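Local coordinates for acetyltransferase (Elizabethkingia anophelis, PDB 6AO7), which binds acetyl-CoA and, as a GNAT-family enzyme, probably transfers its acetyl group to an amine substrate, at residues 64-67 against 68-72; 119-122 against 123-127; 144-148 against 149-153. All coordinates share one frame; numbering follows the deposited sequence.

Interaction 1 (64-67 against 68-72)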
ATOM      1  N   TYR A  64      10.508  -6.017  19.011  1.00 35.84           N
ATOM      2  CA  TYR A  64      10.555  -4.854  19.897  1.00 33.94           C
ATOM      3  C   TYR A  64       9.211  -4.696  20.597  1.00 32.68           C
ATOM      4  O   TYR A  64       8.266  -4.143  20.013  1.00 30.05           O
ATOM      5  CB  TYR A  64      10.892  -3.597  19.098  1.00 36.26           C
ATOM      6  CG  TYR A  64      10.801  -2.292  19.862  1.00 41.68           C
ATOM      7  CD1 TYR A  64       9.706  -1.452  19.723  1.00 40.59           C
ATOM      8  CD2 TYR A  64      11.836  -1.890  20.699  1.00 41.22           C
ATOM      9  CE1 TYR A  64       9.636  -0.245  20.412  1.00 52.50           C
ATOM     10  CE2 TYR A  64      11.779  -0.690  21.391  1.00 50.58           C
ATOM     11  CZ  TYR A  64      10.679   0.128  21.244  1.00 57.84           C
ATOM     12  OH  TYR A  64      10.624   1.318  21.933  1.00 66.41           O
ATOM     13  N   PRO A  65       9.087  -5.165  21.844  1.00 32.60           N
ATOM     14  CA  PRO A  65       7.797  -5.059  22.547  1.00 40.09           C
ATOM     15  C   PRO A  65       7.374  -3.614  22.783  1.00 41.48           C
ATOM     16  O   PRO A  65       8.177  -2.766  23.170  1.00 40.35           O
ATOM     17  CB  PRO A  65       8.057  -5.782  23.873  1.00 43.64           C
ATOM     18  CG  PRO A  65       9.204  -6.755  23.574  1.00 34.98           C
ATOM     19  CD  PRO A  65      10.049  -6.035  22.548  1.00 37.72           C
ATOM     20  N   TRP A  66       6.092  -3.337  22.534  1.00 33.78           N
ATOM     21  CA  TRP A  66       5.462  -2.101  22.992  1.00 36.65           C
ATOM     22  C   TRP A  66       4.977  -2.207  24.424  1.00 43.29           C
ATOM     23  O   TRP A  66       5.065  -1.244  25.201  1.00 46.26           O
ATOM     24  CB  TRP A  66       4.248  -1.761  22.136  1.00 37.01           C
ATOM     25  CG  TRP A  66       4.556  -1.406  20.758  1.00 39.76           C
ATOM     26  CD1 TRP A  66       5.775  -1.420  20.154  1.00 42.52           C
ATOM     27  CD2 TRP A  66       3.627  -0.942  19.791  1.00 39.77           C
ATOM     28  NE1 TRP A  66       5.657  -1.007  18.849  1.00 44.18           N
ATOM     29  CE2 TRP A  66       4.344  -0.704  18.603  1.00 40.87           C
ATOM     30  CE3 TRP A  66       2.247  -0.715  19.807  1.00 39.13           C
ATOM     31  CZ2 TRP A  66       3.728  -0.250  17.441  1.00 42.84           C
ATOM     32  CZ3 TRP A  66       1.638  -0.261  18.652  1.00 38.22           C
ATOM     33  CH2 TRP A  66       2.380  -0.028  17.492  1.00 37.83           C
ATOM     34  N   ASP A  67       4.438  -3.372  24.760  1.00 37.84           N
ATOM     35  CA  ASP A  67       3.742  -3.610  26.013  1.00 40.11           C
ATOM     36  C   ASP A  67       3.429  -5.095  26.045  1.00 44.14           C
ATOM     37  O   ASP A  67       3.960  -5.848  25.219  1.00 45.49           O
ATOM     38  CB  ASP A  67       2.475  -2.754  26.117  1.00 48.90           C
ATOM     39  CG  ASP A  67       1.577  -2.865  24.881  1.00 45.10           C
ATOM     40  OD1 ASP A  67       1.642  -3.881  24.173  1.00 44.37           O
ATOM     41  OD2 ASP A  67       0.805  -1.918  24.609  1.00 49.34           O
ATOM     42  N   PHE A  68       2.557  -5.535  26.951  1.00 42.48           N
ATOM     43  CA  PHE A  68       2.296  -6.965  27.021  1.00 47.64           C
ATOM     44  C   PHE A  68       1.571  -7.474  25.784  1.00 49.92           C
ATOM     45  O   PHE A  68       1.826  -8.601  25.347  1.00 44.41           O
ATOM     46  CB  PHE A  68       1.489  -7.325  28.263  1.00 47.81           C
ATOM     47  CG  PHE A  68       1.541  -8.785  28.582  1.00 57.87           C
ATOM     48  CD1 PHE A  68       0.588  -9.653  28.082  1.00 60.17           C
ATOM     49  CD2 PHE A  68       2.580  -9.303  29.339  1.00 59.41           C
ATOM     50  CE1 PHE A  68       0.652 -11.010  28.362  1.00 60.81           C
ATOM     51  CE2 PHE A  68       2.641 -10.658  29.631  1.00 57.83           C
ATOM     52  CZ  PHE A  68       1.676 -11.511  29.141  1.00 56.79           C
ATOM     53  N   GLU A  69       0.692  -6.654  25.199  1.00 46.90           N
ATOM     54  CA  GLU A  69      -0.169  -7.112  24.113  1.00 47.29           C
ATOM     55  C   GLU A  69       0.534  -7.094  22.749  1.00 46.34           C
ATOM     56  O   GLU A  69       0.351  -8.023  21.953  1.00 41.29           O
ATOM     57  CB  GLU A  69      -1.446  -6.268  24.097  1.00 52.60           C
ATOM     58  CG  GLU A  69      -1.840  -5.697  22.752  1.00 65.05           C
ATOM     59  CD  GLU A  69      -3.172  -4.965  22.799  1.00 79.58           C
ATOM     60  OE1 GLU A  69      -3.183  -3.726  22.958  1.00 82.16           O
ATOM     61  OE2 GLU A  69      -4.216  -5.637  22.686  1.00 85.07           O
ATOM     62  N   THR A  70       1.353  -6.078  22.461  1.00 35.27           N
ATOM     63  CA  THR A  70       1.858  -5.852  21.105  1.00 32.90           C
ATOM     64  C   THR A  70       3.377  -5.916  21.067  1.00 38.24           C
ATOM     65  O   THR A  70       4.050  -5.287  21.886  1.00 37.96           O
ATOM     66  CB  THR A  70       1.409  -4.482  20.573  1.00 37.83           C
ATOM     67  OG1 THR A  70      -0.026  -4.398  20.580  1.00 38.26           O
ATOM     68  CG2 THR A  70       1.904  -4.259  19.177  1.00 32.60           C
ATOM     69  N   THR A  71       3.919  -6.636  20.087  1.00 35.86           N
ATOM     70  CA  THR A  71       5.339  -6.534  19.787  1.00 33.52           C
ATOM     71  C   THR A  71       5.489  -6.203  18.314  1.00 36.63           C
ATOM     72  O   THR A  71       4.616  -6.515  17.504  1.00 32.79           O
ATOM     73  CB  THR A  71       6.113  -7.811  20.179  1.00 37.27           C
ATOM     74  OG1 THR A  71       7.508  -7.601  19.964  1.00 34.35           O
ATOM     75  CG2 THR A  71       5.649  -9.017  19.395  1.00 32.65           C
ATOM     76  N   GLU A  72       6.591  -5.539  17.982  1.00 32.50           N
ATOM     77  CA  GLU A  72       6.787  -4.937  16.675  1.00 27.85           C
ATOM     78  C   GLU A  72       8.035  -5.521  16.023  1.00 32.15           C
ATOM     79  O   GLU A  72       9.051  -5.746  16.682  1.00 30.93           O
ATOM     80  CB  GLU A  72       6.912  -3.402  16.787  1.00 35.84           C
ATOM     81  CG  GLU A  72       7.297  -2.686  15.480  1.00 37.97           C
ATOM     82  CD  GLU A  72       7.418  -1.172  15.631  1.00 40.44           C
ATOM     83  OE1 GLU A  72       7.425  -0.681  16.774  1.00 43.53           O
ATOM     84  OE2 GLU A  72       7.512  -0.464  14.600  1.00 40.37           O
TER
HETATM   85  O   HOH W   1      -0.775  -2.556  22.456  1.00 44.28           O
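The indole of Trp66 carries the methyl CG2 of Thr70 on one face, with the carboxylate oxygen OE1 of Glu72 and CD1 of Tyr64 in plane at its edge, at the turn of the beta hairpin that joins strands 56-65 and 70-78 of the GNAT sheet. CG2 of Thr70 stands 4.0 Å from the centroid of the six-membered ring of Trp66, a CH-pi contact displaced toward the rim. NE1 of Trp66 gives a short, nearly straight bond to OE1 of Glu72, 2.7 Å long; the acceptor lies in the indole plane, while the nitrogen sits above the carboxylate plane, the two planes being 85° apart. Tryptophan suits the place because it offers a flat apolar face and one edge donor together. The chain of Glu72 runs out extended, with CG anti to the backbone N (chi1 173°), which carries its carboxylate to that donor and alongside the ring of Tyr64.

Behind these side chains the backbones pair in antiparallel fashion. Tyr64 and Glu72 exchange both N-H...O bonds, and the N of Trp66 bonds to O of Thr70 at 2.9 Å. Pro65 occupies the non-hydrogen-bonded pair with Thr71, where its missing N-H costs no bond to the partner strand. Thr70 and Thr71 also pack against Val108 and Leu107 of strand 106-112, placing the hairpin within the main sheet.

Asp67 holds the turn. Its OD2 and OE1 of Glu69 each accept a hydrogen bond from one water, to which OG1 of Thr70 donates; OD1 of Asp67 meets the backbone N of Thr70 at 2.8 Å, nearly along its own C-O bond.

Interaction 2 (119-122 against 123-127). With ACO (acetyl coenzyme *a), chain B.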
ATOM      1  N   LEU A 119       4.270  -4.052   0.985  1.00 26.87           N
ATOM      2  CA  LEU A 119       2.875  -4.109   1.412  1.00 26.92           C
ATOM      3  C   LEU A 119       2.198  -5.397   0.940  1.00 30.66           C
ATOM      4  O   LEU A 119       1.363  -5.960   1.659  1.00 30.56           O
ATOM      5  CB  LEU A 119       2.116  -2.888   0.906  1.00 25.79           C
ATOM      6  CG  LEU A 119       2.508  -1.544   1.525  1.00 26.91           C
ATOM      7  CD1 LEU A 119       1.757  -0.445   0.826  1.00 31.49           C
ATOM      8  CD2 LEU A 119       2.216  -1.568   3.008  1.00 29.09           C
ATOM      9  N   TYR A 120       2.556  -5.891  -0.250  1.00 29.05           N
ATOM     10  CA  TYR A 120       2.074  -7.206  -0.670  1.00 28.98           C
ATOM     11  C   TYR A 120       2.564  -8.295   0.275  1.00 31.19           C
ATOM     12  O   TYR A 120       1.767  -9.086   0.794  1.00 29.39           O
ATOM     13  CB  TYR A 120       2.528  -7.529  -2.096  1.00 31.88           C
ATOM     14  CG  TYR A 120       2.475  -9.028  -2.364  1.00 33.10           C
ATOM     15  CD1 TYR A 120       1.283  -9.651  -2.718  1.00 33.98           C
ATOM     16  CD2 TYR A 120       3.615  -9.814  -2.239  1.00 31.19           C
ATOM     17  CE1 TYR A 120       1.235 -11.027  -2.946  1.00 33.40           C
ATOM     18  CE2 TYR A 120       3.578 -11.188  -2.456  1.00 36.58           C
ATOM     19  CZ  TYR A 120       2.385 -11.784  -2.799  1.00 33.55           C
ATOM     20  OH  TYR A 120       2.372 -13.144  -3.018  1.00 40.97           O
ATOM     21  N   LEU A 121       3.886  -8.362   0.492  1.00 26.82           N
ATOM     22  CA  LEU A 121       4.477  -9.503   1.189  1.00 26.74           C
ATOM     23  C   LEU A 121       3.908  -9.656   2.594  1.00 30.51           C
ATOM     24  O   LEU A 121       3.560 -10.767   3.014  1.00 30.38           O
ATOM     25  CB  LEU A 121       5.996  -9.359   1.242  1.00 33.24           C
ATOM     26  CG  LEU A 121       6.761 -10.444   2.026  1.00 39.71           C
ATOM     27  CD1 LEU A 121       6.570 -11.807   1.378  1.00 38.56           C
ATOM     28  CD2 LEU A 121       8.253 -10.119   2.077  1.00 34.23           C
ATOM     29  N   TYR A 122       3.836  -8.559   3.353  1.00 28.86           N
ATOM     30  CA  TYR A 122       3.342  -8.676   4.728  1.00 28.13           C
ATOM     31  C   TYR A 122       1.874  -9.102   4.747  1.00 25.40           C
ATOM     32  O   TYR A 122       1.467  -9.928   5.573  1.00 30.43           O
ATOM     33  CB  TYR A 122       3.562  -7.357   5.491  1.00 29.84           C
ATOM     34  CG  TYR A 122       5.018  -6.871   5.454  1.00 26.54           C
ATOM     35  CD1 TYR A 122       5.319  -5.513   5.340  1.00 29.16           C
ATOM     36  CD2 TYR A 122       6.070  -7.759   5.519  1.00 31.01           C
ATOM     37  CE1 TYR A 122       6.624  -5.059   5.277  1.00 30.92           C
ATOM     38  CE2 TYR A 122       7.395  -7.311   5.477  1.00 29.89           C
ATOM     39  CZ  TYR A 122       7.661  -5.956   5.357  1.00 31.58           C
ATOM     40  OH  TYR A 122       8.977  -5.501   5.276  1.00 33.84           O
ATOM     41  N   GLN A 123       1.070  -8.596   3.816  1.00 25.73           N
ATOM     42  CA  GLN A 123      -0.328  -9.020   3.770  1.00 27.70           C
ATOM     43  C   GLN A 123      -0.457 -10.487   3.392  1.00 28.58           C
ATOM     44  O   GLN A 123      -1.338 -11.187   3.911  1.00 29.48           O
ATOM     45  CB  GLN A 123      -1.117  -8.151   2.793  1.00 31.20           C
ATOM     46  CG  GLN A 123      -1.226  -6.726   3.267  1.00 28.18           C
ATOM     47  CD  GLN A 123      -2.143  -5.952   2.366  1.00 33.22           C
ATOM     48  OE1 GLN A 123      -3.356  -6.088   2.452  1.00 34.73           O
ATOM     49  NE2 GLN A 123      -1.568  -5.157   1.473  1.00 32.82           N
ATOM     50  N   LYS A 124       0.396 -10.964   2.479  1.00 29.31           N
ATOM     51  CA  LYS A 124       0.419 -12.386   2.142  1.00 30.58           C
ATOM     52  C   LYS A 124       0.570 -13.254   3.388  1.00 39.06           C
ATOM     53  O   LYS A 124       0.003 -14.350   3.463  1.00 35.12           O
ATOM     54  CB  LYS A 124       1.556 -12.671   1.153  1.00 35.23           C
ATOM     55  CG  LYS A 124       1.707 -14.139   0.779  1.00 41.70           C
ATOM     56  CD  LYS A 124       3.086 -14.424   0.173  1.00 47.86           C
ATOM     57  CE  LYS A 124       3.298 -15.917  -0.063  1.00 59.32           C
ATOM     58  NZ  LYS A 124       4.609 -16.185  -0.729  1.00 65.26           N
ATOM     59  N   TYR A 125       1.338 -12.790   4.375  1.00 37.22           N
ATOM     60  CA  TYR A 125       1.570 -13.574   5.580  1.00 43.14           C
ATOM     61  C   TYR A 125       0.650 -13.195   6.740  1.00 45.83           C
ATOM     62  O   TYR A 125       0.869 -13.645   7.871  1.00 51.40           O
ATOM     63  CB  TYR A 125       3.038 -13.485   5.986  1.00 41.27           C
ATOM     64  CG  TYR A 125       3.904 -14.367   5.104  1.00 45.70           C
ATOM     65  CD1 TYR A 125       4.071 -15.719   5.393  1.00 51.03           C
ATOM     66  CD2 TYR A 125       4.514 -13.867   3.961  1.00 45.76           C
ATOM     67  CE1 TYR A 125       4.846 -16.538   4.584  1.00 55.10           C
ATOM     68  CE2 TYR A 125       5.297 -14.685   3.145  1.00 47.02           C
ATOM     69  CZ  TYR A 125       5.452 -16.020   3.462  1.00 52.66           C
ATOM     70  OH  TYR A 125       6.225 -16.843   2.664  1.00 59.26           O
ATOM     71  N   GLY A 126      -0.390 -12.414   6.486  1.00 31.29           N
ATOM     72  CA  GLY A 126      -1.463 -12.260   7.451  1.00 37.16           C
ATOM     73  C   GLY A 126      -1.582 -10.893   8.079  1.00 39.37           C
ATOM     74  O   GLY A 126      -2.481 -10.689   8.902  1.00 42.14           O
ATOM     75  N   PHE A 127      -0.723  -9.949   7.724  1.00 36.55           N
ATOM     76  CA  PHE A 127      -0.808  -8.606   8.281  1.00 31.82           C
ATOM     77  C   PHE A 127      -1.889  -7.813   7.566  1.00 31.95           C
ATOM     78  O   PHE A 127      -2.011  -7.873   6.344  1.00 39.13           O
ATOM     79  CB  PHE A 127       0.531  -7.890   8.138  1.00 31.20           C
ATOM     80  CG  PHE A 127       1.588  -8.393   9.044  1.00 37.79           C
ATOM     81  CD1 PHE A 127       2.404  -9.473   8.684  1.00 32.84           C
ATOM     82  CD2 PHE A 127       1.804  -7.770  10.263  1.00 40.93           C
ATOM     83  CE1 PHE A 127       3.406  -9.916   9.537  1.00 38.37           C
ATOM     84  CE2 PHE A 127       2.795  -8.215  11.113  1.00 33.98           C
ATOM     85  CZ  PHE A 127       3.601  -9.292  10.751  1.00 42.56           C
TER
HETATM   86  N1A ACO B 201       5.093  -6.003  -6.054  0.94 42.10           N
HETATM   87  C2A ACO B 201       4.842  -6.750  -4.977  0.94 41.36           C
HETATM   88  N3A ACO B 201       5.402  -7.904  -4.608  0.94 50.14           N
HETATM   89  C4A ACO B 201       6.307  -8.307  -5.505  0.94 57.49           C
HETATM   90  C5A ACO B 201       6.658  -7.658  -6.680  0.94 59.94           C
HETATM   91  C6A ACO B 201       6.011  -6.434  -6.946  0.94 55.58           C
HETATM   92  N6A ACO B 201       6.238  -5.688  -8.031  0.94 56.25           N
HETATM   93  N7A ACO B 201       7.586  -8.402  -7.393  0.94 60.89           N
HETATM   94  C8A ACO B 201       7.775  -9.463  -6.643  0.94 60.16           C
HETATM   95  N9A ACO B 201       7.040  -9.468  -5.486  0.94 55.34           N
HETATM   96  C1B ACO B 201       6.975 -10.511  -4.464  0.94 47.81           C
HETATM   97  C2B ACO B 201       7.671 -11.824  -4.787  0.94 40.00           C
HETATM   98  O2B ACO B 201       6.941 -12.614  -5.713  0.94 43.91           O
HETATM   99  C3B ACO B 201       7.646 -12.454  -3.396  0.94 34.69           C
HETATM  100  O3B ACO B 201       6.336 -12.961  -3.069  0.94 41.01           O
HETATM  101  P3B ACO B 201       5.818 -14.467  -3.291  0.94 51.89           P
HETATM  102  O7A ACO B 201       5.734 -14.657  -4.819  0.94 50.12           O
HETATM  103  O8A ACO B 201       6.828 -15.380  -2.557  0.94 54.19           O
HETATM  104  O9A ACO B 201       4.464 -14.567  -2.646  0.94 39.88           O
HETATM  105  C4B ACO B 201       7.794 -11.250  -2.452  0.94 45.56           C
HETATM  106  O4B ACO B 201       7.603 -10.074  -3.276  0.94 48.16           O
HETATM  107  C5B ACO B 201       9.105 -11.217  -1.704  0.94 42.55           C
HETATM  108  O5B ACO B 201       9.159 -12.490  -1.022  0.94 37.38           O
HETATM  109  P1A ACO B 201      10.564 -13.096  -0.372  0.94 34.28           P
HETATM  110  O1A ACO B 201      11.486 -13.696  -1.364  0.94 35.02           O
HETATM  111  O2A ACO B 201      10.112 -14.101   0.677  0.94 27.72           O
HETATM  112  O3A ACO B 201      11.186 -11.776   0.268  0.94 38.92           O
HETATM  113  P2A ACO B 201      12.685 -11.385   0.652  0.94 35.62           P
HETATM  114  O4A ACO B 201      13.394 -12.671   0.824  0.94 37.03           O
HETATM  115  O5A ACO B 201      13.260 -10.546  -0.474  0.94 33.26           O
HETATM  116  O6A ACO B 201      12.610 -10.479   1.957  0.94 33.01           O
HETATM  117  CBP ACO B 201      12.689  -8.122   2.508  0.94 27.41           C
HETATM  118  CCP ACO B 201      11.849  -9.266   1.953  0.94 28.58           C
HETATM  119  CDP ACO B 201      13.036  -8.439   3.973  0.94 28.21           C
HETATM  120  CEP ACO B 201      11.857  -6.831   2.447  0.94 34.32           C
HETATM  121  CAP ACO B 201      14.007  -7.994   1.699  0.94 32.49           C
HETATM  122  OAP ACO B 201      13.724  -7.811   0.322  0.94 44.36           O
HETATM  123  C9P ACO B 201      14.984  -6.944   2.204  0.94 35.49           C
HETATM  124  O9P ACO B 201      15.753  -7.212   3.121  0.94 34.41           O
HETATM  125  N8P ACO B 201      14.909  -5.737   1.652  0.94 34.06           N
HETATM  126  C7P ACO B 201      15.718  -4.620   2.118  0.94 36.54           C
HETATM  127  C6P ACO B 201      15.453  -4.282   3.581  0.94 37.99           C
HETATM  128  C5P ACO B 201      14.009  -3.913   3.832  0.94 41.84           C
HETATM  129  O5P ACO B 201      13.389  -3.198   3.050  0.94 39.52           O
HETATM  130  N4P ACO B 201      13.461  -4.402   4.942  0.94 36.60           N
HETATM  131  C3P ACO B 201      12.098  -4.101   5.368  0.94 28.76           C
HETATM  132  C2P ACO B 201      11.944  -2.669   5.834  0.94 28.44           C
HETATM  133  S1P ACO B 201      10.544  -2.329   6.966  0.94 35.96           S
HETATM  134  C   ACO B 201      11.233  -2.938   8.486  0.94 34.00           C
HETATM  135  O   ACO B 201      12.312  -3.459   8.546  0.94 32.94           O
HETATM  136  CH3 ACO B 201      10.311  -2.778   9.657  0.94 33.32           C
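Oxygen O9A of the acetyl-CoA 3'-phosphate is gripped by Lys124 NZ at 2.5 Å and by Tyr120 OH, the donor in its bond, at 2.6 Å. The two residues stand one turn apart on helix 116-124, whose C-terminal end closes in a Schellman motif. NZ of Lys124 adds a weak bond to O8A, so a lysine, positive and long, suits the phosphate. Its aliphatic chain is extended throughout and starts anti to its backbone N (chi1 178°), passing the Tyr120 hydroxyl on the way, while CB lies over one face of the Tyr120 ring. O9A lies at the edge of that ring, in its plane.

Leu121, the next residue along, also faces the cofactor: its CD1 meets CE2 of Tyr125 at 3.6 Å and lies near O5B. The hydroxyl of Tyr122 is bonded to OE1 of Gln118 and lies near the pantetheine arm. Gln123 folds back, NE2 bonding to O of Leu119 from above the carbonyl plane, while its OE1 pairs with Asn113 ND2 of the second subunit.

Gly126 takes the positive phi (112°) of the C' position, which a residue without a CB adopts readily. N of Gly126 bonds to O of Gln123 at 3.0 Å, and N of Phe127 reaches O of Tyr122 at 3.1 Å, the same oxygen that lies in plane at the edge of the Phe127 ring.

Interaction 3 (144-148 against 149-153)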
ATOM      1  N   PRO A 144      15.752  12.888   3.115  1.00 78.32           N
ATOM      2  CA  PRO A 144      14.569  12.237   2.548  1.00 68.43           C
ATOM      3  C   PRO A 144      14.930  10.902   1.916  1.00 62.27           C
ATOM      4  O   PRO A 144      16.058  10.673   1.484  1.00 61.21           O
ATOM      5  CB  PRO A 144      14.081  13.240   1.494  1.00 68.00           C
ATOM      6  CG  PRO A 144      15.298  14.030   1.141  1.00 69.33           C
ATOM      7  CD  PRO A 144      16.091  14.136   2.409  1.00 75.43           C
ATOM      8  N   ILE A 145      13.940  10.013   1.858  1.00 63.76           N
ATOM      9  CA  ILE A 145      14.109   8.655   1.352  1.00 59.77           C
ATOM     10  C   ILE A 145      13.149   8.445   0.190  1.00 52.70           C
ATOM     11  O   ILE A 145      11.986   8.851   0.265  1.00 39.86           O
ATOM     12  CB  ILE A 145      13.855   7.611   2.457  1.00 60.85           C
ATOM     13  CG1 ILE A 145      14.775   7.858   3.663  1.00 68.46           C
ATOM     14  CG2 ILE A 145      14.003   6.210   1.898  1.00 55.59           C
ATOM     15  CD1 ILE A 145      14.132   8.681   4.787  1.00 67.14           C
ATOM     16  N   TRP A 146      13.626   7.796  -0.873  1.00 47.68           N
ATOM     17  CA  TRP A 146      12.853   7.631  -2.093  1.00 46.80           C
ATOM     18  C   TRP A 146      12.880   6.186  -2.577  1.00 49.36           C
ATOM     19  O   TRP A 146      13.900   5.502  -2.487  1.00 53.98           O
ATOM     20  CB  TRP A 146      13.393   8.515  -3.204  1.00 46.51           C
ATOM     21  CG  TRP A 146      13.273   9.990  -2.988  1.00 43.07           C
ATOM     22  CD1 TRP A 146      14.073  10.779  -2.212  1.00 50.60           C
ATOM     23  CD2 TRP A 146      12.329  10.861  -3.606  1.00 41.60           C
ATOM     24  NE1 TRP A 146      13.673  12.093  -2.304  1.00 48.83           N
ATOM     25  CE2 TRP A 146      12.600  12.169  -3.149  1.00 45.74           C
ATOM     26  CE3 TRP A 146      11.272  10.663  -4.504  1.00 38.05           C
ATOM     27  CZ2 TRP A 146      11.847  13.270  -3.545  1.00 45.26           C
ATOM     28  CZ3 TRP A 146      10.526  11.755  -4.898  1.00 43.01           C
ATOM     29  CH2 TRP A 146      10.817  13.045  -4.418  1.00 47.26           C
ATOM     30  N   GLU A 147      11.766   5.758  -3.168  1.00 47.70           N
ATOM     31  CA  GLU A 147      11.612   4.407  -3.695  1.00 53.74           C
ATOM     32  C   GLU A 147      10.719   4.483  -4.920  1.00 51.17           C
ATOM     33  O   GLU A 147       9.627   5.048  -4.837  1.00 41.69           O
ATOM     34  CB  GLU A 147      10.957   3.479  -2.667  1.00 57.16           C
ATOM     35  CG  GLU A 147      11.850   2.695  -1.746  1.00 66.06           C
ATOM     36  CD  GLU A 147      11.029   1.766  -0.862  1.00 61.59           C
ATOM     37  OE1 GLU A 147       9.959   2.202  -0.390  1.00 55.68           O
ATOM     38  OE2 GLU A 147      11.435   0.601  -0.652  1.00 64.72           O
ATOM     39  N   ASN A 148      11.157   3.904  -6.039  1.00 51.90           N
ATOM     40  CA  ASN A 148      10.318   3.842  -7.234  1.00 47.85           C
ATOM     41  C   ASN A 148       9.904   5.228  -7.696  1.00 43.25           C
ATOM     42  O   ASN A 148       8.837   5.400  -8.290  1.00 45.64           O
ATOM     43  CB  ASN A 148       9.062   2.996  -6.990  1.00 56.75           C
ATOM     44  CG  ASN A 148       9.370   1.530  -6.844  1.00 63.37           C
ATOM     45  OD1 ASN A 148      10.147   0.973  -7.616  1.00 59.37           O
ATOM     46  ND2 ASN A 148       8.759   0.892  -5.855  1.00 66.69           N
ATOM     47  N   GLY A 149      10.725   6.229  -7.388  1.00 42.38           N
ATOM     48  CA  GLY A 149      10.402   7.594  -7.739  1.00 33.86           C
ATOM     49  C   GLY A 149       9.340   8.232  -6.879  1.00 35.47           C
ATOM     50  O   GLY A 149       8.855   9.313  -7.231  1.00 35.07           O
ATOM     51  N   ILE A 150       8.965   7.589  -5.777  1.00 33.95           N
ATOM     52  CA  ILE A 150       8.007   8.105  -4.798  1.00 38.64           C
ATOM     53  C   ILE A 150       8.790   8.479  -3.550  1.00 41.56           C
ATOM     54  O   ILE A 150       9.632   7.702  -3.092  1.00 36.54           O
ATOM     55  CB  ILE A 150       6.933   7.061  -4.434  1.00 37.12           C
ATOM     56  CG1 ILE A 150       6.261   6.513  -5.682  1.00 50.17           C
ATOM     57  CG2 ILE A 150       5.898   7.660  -3.488  1.00 42.21           C
ATOM     58  CD1 ILE A 150       5.842   7.574  -6.617  1.00 53.11           C
ATOM     59  N   GLU A 151       8.504   9.644  -2.987  1.00 39.54           N
ATOM     60  CA  GLU A 151       9.144  10.023  -1.738  1.00 38.23           C
ATOM     61  C   GLU A 151       8.522   9.239  -0.588  1.00 35.94           C
ATOM     62  O   GLU A 151       7.296   9.116  -0.488  1.00 32.12           O
ATOM     63  CB  GLU A 151       9.022  11.525  -1.501  1.00 41.67           C
ATOM     64  CG  GLU A 151       9.946  12.051  -0.448  1.00 43.60           C
ATOM     65  CD  GLU A 151       9.825  13.551  -0.253  1.00 52.43           C
ATOM     66  OE1 GLU A 151       8.920  14.170  -0.864  1.00 50.62           O
ATOM     67  OE2 GLU A 151      10.638  14.110   0.518  1.00 58.01           O
ATOM     68  N   CYS A 152       9.370   8.709   0.276  1.00 38.90           N
ATOM     69  CA  CYS A 152       8.938   7.889   1.403  1.00 41.01           C
ATOM     70  C   CYS A 152       8.823   8.789   2.628  1.00 36.55           C
ATOM     71  O   CYS A 152       9.792   8.994   3.365  1.00 45.05           O
ATOM     72  CB  CYS A 152       9.931   6.757   1.616  1.00 43.28           C
ATOM     73  SG  CYS A 152       9.510   5.671   2.971  1.00 46.92           S
ATOM     74  N   THR A 153       7.626   9.322   2.862  1.00 36.50           N
ATOM     75  CA  THR A 153       7.389  10.252   3.966  1.00 34.00           C
ATOM     76  C   THR A 153       6.651   9.629   5.143  1.00 42.65           C
ATOM     77  O   THR A 153       6.907   9.994   6.297  1.00 40.26           O
ATOM     78  CB  THR A 153       6.571  11.460   3.489  1.00 37.36           C
ATOM     79  OG1 THR A 153       5.391  10.988   2.839  1.00 41.02           O
ATOM     80  CG2 THR A 153       7.359  12.326   2.525  1.00 39.43           C
TER
HETATM   81  O   HOH W   2      11.619  11.449   3.440  1.00 50.76           O
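Residues 144-148 and 149-153 form a tight antiparallel hairpin closed by a type I' turn from Glu147 to Ile150, with Glu147 and Ile150 as the hydrogen-bonded pair next to the turn and Trp146 and Glu151 as the non-hydrogen-bonded pair beyond it.

Trp146 and Glu151 carry the side-chain contact. With CG anti to its carbonyl carbon (chi1 -65°), the indole swings across to the partner strand and lies over Glu151. CB of Glu151 sits above the six-membered ring of Trp146, 3.6 Å from its centroid and only 6° off the ring normal, and its extended chain continues so that CG lies 3.8 Å from CZ2 of Trp146. The carboxylate lies almost parallel to the indole (1°). Glutamate suits this place because its methylenes cover the six-membered ring and its carboxylate continues flat over the rim at CZ2. Asparagine and glycine suit the corners, both at positive phi: Asn148 accepts a left-handed backbone, and Gly149, without a CB, takes the second left-handed position easily.

N of Glu147 bonds to O of Ile150 at 2.9 Å and N of Ile150 returns to O of Glu147 at 2.8 Å. Farther along, N of Cys152 bonds to O of Ile145 at 2.6 Å, a short and nearly straight link. Between these bonds CA of Trp146 makes a C-H...O contact of 3.4 Å with O of Ile150. One water also links N of Ile145 to O of Cys152.

Ile150 points to the same face as Glu147 and packs on Lys124 of the second subunit; OE1 of Glu147 is bonded to the hydroxyls of Ser114 and Ser115. The chemistry thus divides the hairpin: a CH-pi contact continued by a stacked carboxylate on the Trp146 face, and on the Glu147 face a carboxylate held by two serine hydroxyls beside an isoleucine placed at the dimer interface.

Overall arrangement
From the N terminus the chain first meets interaction 1, which closes the hairpin between strands 56-65 and 70-78 in the main mixed sheet. It then passes through helix 87-101 and strand 106-112 before interaction 2 ends helix 116-124 and hands the chain to strand 128-133. Interaction 3 follows helix 136-140 and closes a separate small hairpin before strand 155-161 returns to the main sheet. The three run in series; none nests within or crosses another, and none touches another within the chain. Interactions 2 and 3 meet instead across the dimer: Tyr120 of one subunit packs on Asn148 and Ile150 of the other, and Lys124 on Ile150.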